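Local coordinates for protein glucose-6-phosphate isomerase (Plasmodium falciparum, PDB 3QKI) that probably interconverts alpha-D-glucose 6-phosphate and beta-D-fructose 6-phosphate, the second step of glycolysis, as a member of the GPI family, at residues 250-255 / 282-287. Numbering follows the deposited sequence.
Sequences KTFTTA and MVAVST
K250 and S286 bring their CA atoms to 4.3 Å at the C-terminal ends of two neighbouring parallel strands, 243-248 and 282-285, of an SIS-type alpha/beta domain, and T287 N donates an almost straight bond (177°) to K250 O at 3.2 Å. S286 OG lies 2.9 Å from the same K250 O, but its single proton can also go to S249 O, the stronger partner, while N288 N donates to this hydroxyl. With OG anti to the backbone N (chi1 -176°), S286 reaches back to the loop that follows strand 243-248. The F252 ring sets CE1 3.6 Å from A284 CB and CD1 3.7 Å from S286 OG, and it also touches I247, I297 and T292 of helix 289-295. Loop 250-255 belongs to the sugar-phosphate site: K250, T251 and T254 bind beta-D-fructose 6-phosphate, and S249 OG bonds to both F252 N and T254 OG1, just ahead of helix 255-268. The K250 chain, bent at chi2 (70°) and again at chi4, curls over T287, with K250 CD 3.4 Å from T287 OG1 and K250 CE 3.7 Å from T287 CG2. At its end K250 NZ donates to T287 OG1 at 2.8 Å, and this hydroxyl in turn makes a weak bond to K250 O.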
# COMPACT_ATOMS: atom_id res chain seq x y z
N LYS A 250 20.42 -13.73 -6.51
CA LYS A 250 20.86 -15.04 -7.01
C LYS A 250 22.11 -14.94 -7.93
O LYS A 250 23.11 -15.61 -7.69
CB LYS A 250 19.69 -15.76 -7.72
CG LYS A 250 20.00 -17.19 -8.17
CD LYS A 250 20.14 -18.18 -7.02
CE LYS A 250 19.90 -19.62 -7.46
NZ LYS A 250 20.99 -20.14 -8.33
N THR A 251 22.05 -14.06 -8.94
CA THR A 251 23.13 -13.86 -9.91
C THR A 251 24.27 -12.95 -9.43
O THR A 251 25.35 -12.99 -10.00
CB THR A 251 22.55 -13.28 -11.20
OG1 THR A 251 21.97 -12.00 -10.94
CG2 THR A 251 21.52 -14.22 -11.85
N PHE A 252 23.99 -12.06 -8.45
CA PHE A 252 24.91 -11.05 -7.96
C PHE A 252 25.22 -10.05 -9.08
O PHE A 252 26.26 -9.41 -9.05
CB PHE A 252 26.18 -11.65 -7.29
CG PHE A 252 26.45 -11.05 -5.93
CD1 PHE A 252 25.52 -11.18 -4.91
CD2 PHE A 252 27.64 -10.38 -5.66
CE1 PHE A 252 25.77 -10.65 -3.64
CE2 PHE A 252 27.89 -9.84 -4.39
CZ PHE A 252 26.94 -9.96 -3.40
N THR A 253 24.27 -9.92 -10.05
CA THR A 253 24.38 -8.98 -11.18
C THR A 253 23.14 -8.09 -11.29
O THR A 253 23.15 -7.16 -12.09
CB THR A 253 24.66 -9.68 -12.52
OG1 THR A 253 23.58 -10.54 -12.83
CG2 THR A 253 25.98 -10.43 -12.54
N THR A 254 22.08 -8.37 -10.51
CA THR A 254 20.84 -7.56 -10.51
C THR A 254 21.19 -6.07 -10.46
O THR A 254 21.80 -5.63 -9.49
CB THR A 254 20.01 -7.91 -9.27
OG1 THR A 254 20.02 -9.31 -9.07
CG2 THR A 254 18.60 -7.38 -9.35
N ALA A 255 20.84 -5.31 -11.51
CA ALA A 255 21.21 -3.90 -11.66
C ALA A 255 21.00 -3.01 -10.42
O ALA A 255 21.96 -2.39 -9.96
CB ALA A 255 20.55 -3.30 -12.90
N MET A 282 30.08 -7.77 5.69
CA MET A 282 29.35 -8.10 4.46
C MET A 282 29.02 -9.56 4.32
O MET A 282 29.87 -10.42 4.51
CB MET A 282 30.14 -7.65 3.23
CG MET A 282 30.52 -6.19 3.26
SD MET A 282 31.20 -5.65 1.70
CE MET A 282 29.83 -4.77 1.09
N VAL A 283 27.76 -9.83 3.99
CA VAL A 283 27.28 -11.17 3.70
C VAL A 283 26.49 -11.20 2.39
O VAL A 283 25.92 -10.17 1.97
CB VAL A 283 26.69 -12.00 4.88
CG1 VAL A 283 27.00 -11.40 6.23
CG2 VAL A 283 25.21 -12.27 4.73
N ALA A 284 26.49 -12.35 1.71
CA ALA A 284 25.71 -12.46 0.49
C ALA A 284 24.79 -13.64 0.53
O ALA A 284 25.11 -14.67 1.10
CB ALA A 284 26.63 -12.57 -0.73
N VAL A 285 23.62 -13.50 -0.09
CA VAL A 285 22.69 -14.60 -0.27
C VAL A 285 22.65 -14.67 -1.78
O VAL A 285 22.10 -13.78 -2.44
CB VAL A 285 21.30 -14.40 0.38
CG1 VAL A 285 20.37 -15.54 0.00
CG2 VAL A 285 21.42 -14.30 1.90
N SER A 286 23.40 -15.66 -2.34
CA SER A 286 23.62 -15.79 -3.78
C SER A 286 24.23 -17.16 -4.12
O SER A 286 24.70 -17.87 -3.23
CB SER A 286 24.63 -14.73 -4.21
OG SER A 286 24.86 -14.71 -5.61
N THR A 287 24.34 -17.46 -5.44
CA THR A 287 25.03 -18.70 -5.87
C THR A 287 26.19 -18.34 -6.75
O THR A 287 26.97 -19.22 -7.15
CB THR A 287 24.09 -19.65 -6.56
OG1 THR A 287 23.44 -18.95 -7.62
CG2 THR A 287 23.07 -20.21 -5.60